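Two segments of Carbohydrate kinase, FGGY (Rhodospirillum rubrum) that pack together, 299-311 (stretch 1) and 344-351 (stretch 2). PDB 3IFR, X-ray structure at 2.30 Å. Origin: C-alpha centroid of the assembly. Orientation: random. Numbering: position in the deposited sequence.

Stretch 1 299-311: GCMAATGSALNWL
Stretch 2 344-351: LPYFLGEK

Phe347 forms the apolar centre of the contact. Its side chain (chi1 m, -54°; chi2 -81°) points toward stretch 1 and meets three residues there. Ala303 CB lies at the ring edge, 3.9 Å from Phe347 CD2, while Ala307 CB approaches the same CD2 obliquely at 3.5 Å. Trp310, with chi1 t and chi2 70°, reaches over one face of the ring, bringing Trp310 CZ3 to 3.2 Å from Phe347 CE1. The phenyl and the six-membered indole ring have centroids 4.7 Å apart and planes inclined at 48°, an oblique aromatic pair.

Stretch 1 runs as a strand through residues 299-301, turns through Ala302 (phi/psi -58/-45), Ala303 (-116/108) and Thr304 (-129/-92), and enters a helix at Gly305. Asn309 N to Gly305 O (2.9 Å), Trp310 N to Ser306 O (3.0 Å) and Leu311 N to Ala307 O (3.1 Å) are helical hydrogen bonds. Ala307 and Trp310, three residues apart, both point toward the irregular stretch 2.

The two segments of the chain run in opposite senses where residues 300-303 pass 347-351: Ala303 CA lies 6.2 Å from Phe347 CA, and Ala302 CA 6.1 Å from Glu350 CA. Ala303 CB also touches Pro345 O at 3.8 Å. Farther out, Ala302 CB packs 4.0 Å from Leu348 CB (chi1 m, chi2 23°) and 3.9 Å from Lys351 CD. Gly349 adopts phi/psi 97/-173, where a CB would jam against the preceding carbonyl oxygen.

At the polar edge, Lys351 (m, t, p, p) lays its aliphatic chain along stretch 1, with CE 4.2 Å from SG of Cys300 (chi1 t). Cys300 O and Lys351 O lie 3.5 Å apart; both are acceptors and cannot hydrogen-bond to each other. No hydrogen bond joins the stretches, which bury 499 Å² between them, both sides summed.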

ATOM      1  N   GLY A 299      -3.360   7.000   2.299  1.00 22.45           N
ATOM      2  CA  GLY A 299      -2.358   7.657   3.088  1.00 23.15           C
ATOM      3  C   GLY A 299      -1.637   6.604   3.882  1.00 28.12           C
ATOM      4  O   GLY A 299      -2.059   5.472   3.988  1.00 26.68           O
ATOM      5  N   CYS A 300      -0.535   7.010   4.476  1.00 36.71           N
ATOM      6  CA  CYS A 300       0.368   6.113   5.141  1.00 34.39           C
ATOM      7  C   CYS A 300       0.788   6.841   6.401  1.00 36.84           C
ATOM      8  O   CYS A 300       0.944   8.050   6.381  1.00 40.89           O
ATOM      9  CB  CYS A 300       1.576   5.909   4.238  1.00 36.23           C
ATOM     10  SG  CYS A 300       2.775   4.784   4.935  1.00 50.56           S
HETATM   11  N   MSE A 301       0.928   6.145   7.514  1.00 34.46           N
HETATM   12  CA  MSE A 301       1.652   6.761   8.605  1.00 40.80           C
HETATM   13  C   MSE A 301       2.900   5.994   8.973  1.00 40.94           C
HETATM   14  O   MSE A 301       2.874   4.781   9.221  1.00 45.15           O
HETATM   15  CB  MSE A 301       0.799   6.942   9.824  1.00 40.34           C
HETATM   16  CG  MSE A 301      -0.218   8.025   9.697  1.00 48.66           C
HETATM   17 SE   MSE A 301      -1.694   7.306  10.752  1.00 74.26          SE
HETATM   18  CE  MSE A 301      -0.490   6.421  12.154  1.00 36.97           C
ATOM     19  N   ALA A 302       3.991   6.728   9.043  1.00 41.71           N
ATOM     20  CA  ALA A 302       5.282   6.111   9.181  1.00 42.06           C
ATOM     21  C   ALA A 302       5.386   5.228  10.441  1.00 42.68           C
ATOM     22  O   ALA A 302       5.890   4.104  10.369  1.00 46.97           O
ATOM     23  CB  ALA A 302       6.329   7.157   9.169  1.00 40.34           C
ATOM     24  N   ALA A 303       4.916   5.691  11.589  1.00 38.77           N
ATOM     25  CA  ALA A 303       5.161   4.894  12.787  1.00 37.96           C
ATOM     26  C   ALA A 303       3.859   4.400  13.365  1.00 39.04           C
ATOM     27  O   ALA A 303       3.110   5.188  13.929  1.00 41.85           O
ATOM     28  CB  ALA A 303       5.932   5.694  13.827  1.00 38.26           C
ATOM     29  N   THR A 304       3.590   3.100  13.231  1.00 36.89           N
ATOM     30  CA  THR A 304       2.354   2.493  13.724  1.00 34.11           C
ATOM     31  C   THR A 304       2.635   1.260  14.583  1.00 34.96           C
ATOM     32  O   THR A 304       2.813   1.370  15.803  1.00 34.45           O
ATOM     33  CB  THR A 304       1.412   2.154  12.569  1.00 32.82           C
ATOM     34  OG1 THR A 304       0.739   3.340  12.164  1.00 33.17           O
ATOM     35  CG2 THR A 304       0.383   1.163  12.983  1.00 31.96           C
ATOM     36  N   GLY A 305       2.655   0.082  13.980  1.00 32.78           N
ATOM     37  CA  GLY A 305       3.042  -1.084  14.755  1.00 34.41           C
ATOM     38  C   GLY A 305       4.510  -0.960  15.151  1.00 33.62           C
ATOM     39  O   GLY A 305       4.921  -1.457  16.187  1.00 32.99           O
ATOM     40  N   SER A 306       5.302  -0.302  14.305  1.00 34.58           N
ATOM     41  CA  SER A 306       6.713  -0.035  14.594  1.00 33.19           C
ATOM     42  C   SER A 306       6.863   0.795  15.885  1.00 33.20           C
ATOM     43  O   SER A 306       7.725   0.528  16.727  1.00 31.09           O
ATOM     44  CB  SER A 306       7.344   0.717  13.424  1.00 28.98           C
ATOM     45  OG  SER A 306       6.912   2.066  13.447  1.00 31.86           O
ATOM     46  N   ALA A 307       6.009   1.792  16.056  1.00 30.75           N
ATOM     47  CA  ALA A 307       6.095   2.636  17.246  1.00 30.92           C
ATOM     48  C   ALA A 307       5.712   1.881  18.519  1.00 30.23           C
ATOM     49  O   ALA A 307       6.205   2.179  19.608  1.00 29.75           O
ATOM     50  CB  ALA A 307       5.250   3.877  17.073  1.00 32.86           C
ATOM     51  N   LEU A 308       4.828   0.901  18.381  1.00 31.40           N
ATOM     52  CA  LEU A 308       4.443   0.066  19.508  1.00 31.37           C
ATOM     53  C   LEU A 308       5.556  -0.927  19.849  1.00 31.35           C
ATOM     54  O   LEU A 308       5.792  -1.223  21.016  1.00 31.84           O
ATOM     55  CB  LEU A 308       3.137  -0.685  19.219  1.00 28.10           C
ATOM     56  CG  LEU A 308       1.835   0.056  19.518  1.00 30.74           C
ATOM     57  CD1 LEU A 308       1.553   1.109  18.451  1.00 29.21           C
ATOM     58  CD2 LEU A 308       0.695  -0.931  19.615  1.00 29.50           C
ATOM     59  N   ASN A 309       6.218  -1.455  18.830  1.00 27.65           N
ATOM     60  CA  ASN A 309       7.287  -2.392  19.065  1.00 32.52           C
ATOM     61  C   ASN A 309       8.423  -1.693  19.836  1.00 33.68           C
ATOM     62  O   ASN A 309       8.936  -2.209  20.825  1.00 29.30           O
ATOM     63  CB  ASN A 309       7.781  -2.978  17.739  1.00 29.26           C
ATOM     64  CG  ASN A 309       6.779  -3.936  17.115  1.00 36.81           C
ATOM     65  OD1 ASN A 309       6.160  -4.748  17.811  1.00 39.84           O
ATOM     66  ND2 ASN A 309       6.597  -3.837  15.799  1.00 41.74           N
ATOM     67  N   TRP A 310       8.807  -0.511  19.356  1.00 31.24           N
ATOM     68  CA  TRP A 310       9.722   0.355  20.072  1.00 28.94           C
ATOM     69  C   TRP A 310       9.285   0.433  21.535  1.00 29.97           C
ATOM     70  O   TRP A 310      10.001   0.014  22.434  1.00 32.17           O
ATOM     71  CB  TRP A 310       9.721   1.741  19.423  1.00 28.17           C
ATOM     72  CG  TRP A 310      10.566   2.742  20.107  1.00 26.38           C
ATOM     73  CD1 TRP A 310      11.909   2.758  20.149  1.00 28.04           C
ATOM     74  CD2 TRP A 310      10.125   3.898  20.823  1.00 25.62           C
ATOM     75  NE1 TRP A 310      12.352   3.847  20.856  1.00 30.86           N
ATOM     76  CE2 TRP A 310      11.274   4.564  21.288  1.00 26.96           C
ATOM     77  CE3 TRP A 310       8.869   4.445  21.109  1.00 28.45           C
ATOM     78  CZ2 TRP A 310      11.216   5.745  22.041  1.00 26.39           C
ATOM     79  CZ3 TRP A 310       8.812   5.624  21.859  1.00 29.11           C
ATOM     80  CH2 TRP A 310       9.984   6.262  22.313  1.00 23.81           C
ATOM     81  N   LEU A 311       8.092   0.942  21.782  1.00 29.79           N
ATOM     82  CA  LEU A 311       7.714   1.247  23.153  1.00 28.34           C
ATOM     83  C   LEU A 311       7.534  -0.001  24.004  1.00 30.03           C
ATOM     84  O   LEU A 311       7.809   0.038  25.206  1.00 31.41           O
ATOM     85  CB  LEU A 311       6.472   2.132  23.212  1.00 26.54           C
ATOM     86  CG  LEU A 311       6.087   2.557  24.642  1.00 28.57           C
ATOM     87  CD1 LEU A 311       7.134   3.500  25.276  1.00 24.52           C
ATOM     88  CD2 LEU A 311       4.686   3.133  24.674  1.00 23.91           C
ATOM     89  N   LEU A 344       2.396  12.721  20.710  1.00 24.73           N
ATOM     90  CA  LEU A 344       2.542  12.828  19.275  1.00 26.85           C
ATOM     91  C   LEU A 344       3.378  11.658  18.793  1.00 29.08           C
ATOM     92  O   LEU A 344       4.515  11.485  19.229  1.00 28.94           O
ATOM     93  CB  LEU A 344       3.249  14.124  18.916  1.00 28.60           C
ATOM     94  CG  LEU A 344       2.500  15.372  19.340  1.00 31.26           C
ATOM     95  CD1 LEU A 344       3.391  16.563  19.132  1.00 28.95           C
ATOM     96  CD2 LEU A 344       1.187  15.516  18.547  1.00 26.71           C
ATOM     97  N   PRO A 345       2.843  10.862  17.857  1.00 33.07           N
ATOM     98  CA  PRO A 345       3.494   9.600  17.475  1.00 29.31           C
ATOM     99  C   PRO A 345       4.359   9.696  16.230  1.00 29.49           C
ATOM    100  O   PRO A 345       4.332   8.757  15.432  1.00 30.15           O
ATOM    101  CB  PRO A 345       2.304   8.696  17.144  1.00 29.43           C
ATOM    102  CG  PRO A 345       1.137   9.678  16.841  1.00 28.18           C
ATOM    103  CD  PRO A 345       1.580  11.073  17.131  1.00 29.06           C
ATOM    104  N   TYR A 346       5.127  10.766  16.069  1.00 31.51           N
ATOM    105  CA  TYR A 346       5.942  10.941  14.863  1.00 33.23           C
ATOM    106  C   TYR A 346       7.447  10.590  15.014  1.00 35.39           C
ATOM    107  O   TYR A 346       8.339  11.450  14.877  1.00 36.93           O
ATOM    108  CB  TYR A 346       5.719  12.350  14.310  1.00 37.71           C
ATOM    109  CG  TYR A 346       4.249  12.766  14.317  1.00 34.21           C
ATOM    110  CD1 TYR A 346       3.273  11.961  13.735  1.00 33.21           C
ATOM    111  CD2 TYR A 346       3.844  13.957  14.908  1.00 32.82           C
ATOM    112  CE1 TYR A 346       1.940  12.332  13.738  1.00 33.34           C
ATOM    113  CE2 TYR A 346       2.509  14.334  14.930  1.00 35.35           C
ATOM    114  CZ  TYR A 346       1.560  13.519  14.344  1.00 34.52           C
ATOM    115  OH  TYR A 346       0.235  13.900  14.351  1.00 32.33           O
ATOM    116  N   PHE A 347       7.714   9.305  15.242  1.00 32.64           N
ATOM    117  CA  PHE A 347       9.063   8.813  15.505  1.00 33.89           C
ATOM    118  C   PHE A 347      10.006   8.772  14.294  1.00 38.83           C
ATOM    119  O   PHE A 347      11.243   8.780  14.451  1.00 38.49           O
ATOM    120  CB  PHE A 347       8.977   7.449  16.190  1.00 34.05           C
ATOM    121  CG  PHE A 347       8.126   7.462  17.435  1.00 33.24           C
ATOM    122  CD1 PHE A 347       8.650   7.921  18.647  1.00 31.05           C
ATOM    123  CD2 PHE A 347       6.812   7.040  17.390  1.00 29.87           C
ATOM    124  CE1 PHE A 347       7.880   7.945  19.795  1.00 31.09           C
ATOM    125  CE2 PHE A 347       6.034   7.048  18.531  1.00 33.90           C
ATOM    126  CZ  PHE A 347       6.560   7.510  19.742  1.00 33.34           C
ATOM    127  N   LEU A 348       9.439   8.733  13.092  1.00 37.80           N
ATOM    128  CA  LEU A 348      10.238   8.801  11.864  1.00 42.73           C
ATOM    129  C   LEU A 348       9.938  10.096  11.131  1.00 46.46           C
ATOM    130  O   LEU A 348      10.361  10.302   9.996  1.00 54.81           O
ATOM    131  CB  LEU A 348       9.918   7.626  10.939  1.00 41.94           C
ATOM    132  CG  LEU A 348      10.519   6.272  11.308  1.00 45.15           C
ATOM    133  CD1 LEU A 348      10.867   6.195  12.797  1.00 42.21           C
ATOM    134  CD2 LEU A 348       9.584   5.135  10.905  1.00 40.83           C
ATOM    135  N   GLY A 349       9.222  10.980  11.795  1.00 45.06           N
ATOM    136  CA  GLY A 349       8.541  12.044  11.092  1.00 50.07           C
ATOM    137  C   GLY A 349       7.096  11.598  10.889  1.00 48.06           C
ATOM    138  O   GLY A 349       6.673  10.557  11.423  1.00 50.26           O
ATOM    139  N   GLU A 350       6.353  12.389  10.120  1.00 49.09           N
ATOM    140  CA  GLU A 350       4.952  12.152   9.815  1.00 47.46           C
ATOM    141  C   GLU A 350       4.834  12.151   8.288  1.00 48.92           C
ATOM    142  O   GLU A 350       5.837  12.295   7.605  1.00 50.79           O
ATOM    143  CB  GLU A 350       4.098  13.274  10.427  1.00 46.22           C
ATOM    144  CG  GLU A 350       2.742  13.504   9.750  1.00 49.02           C
ATOM    145  CD  GLU A 350       2.105  14.834  10.146  1.00 52.16           C
ATOM    146  OE1 GLU A 350       2.842  15.857  10.211  1.00 46.51           O
ATOM    147  OE2 GLU A 350       0.868  14.842  10.388  1.00 47.53           O
ATOM    148  N   LYS A 351       3.619  12.010   7.759  1.00 48.40           N
ATOM    149  CA  LYS A 351       3.396  11.885   6.319  1.00 46.74           C
ATOM    150  C   LYS A 351       1.984  12.334   5.937  1.00 40.02           C
ATOM    151  O   LYS A 351       1.117  11.499   5.653  1.00 37.31           O
ATOM    152  CB  LYS A 351       3.600  10.431   5.885  1.00 45.37           C
ATOM    153  CG  LYS A 351       5.047   9.953   5.908  1.00 50.58           C
ATOM    154  CD  LYS A 351       5.167   8.426   5.663  1.00 50.48           C
ATOM    155  CE  LYS A 351       5.277   8.073   4.176  1.00 51.35           C
ATOM    156  NZ  LYS A 351       6.625   8.381   3.606  1.00 57.95           N
TER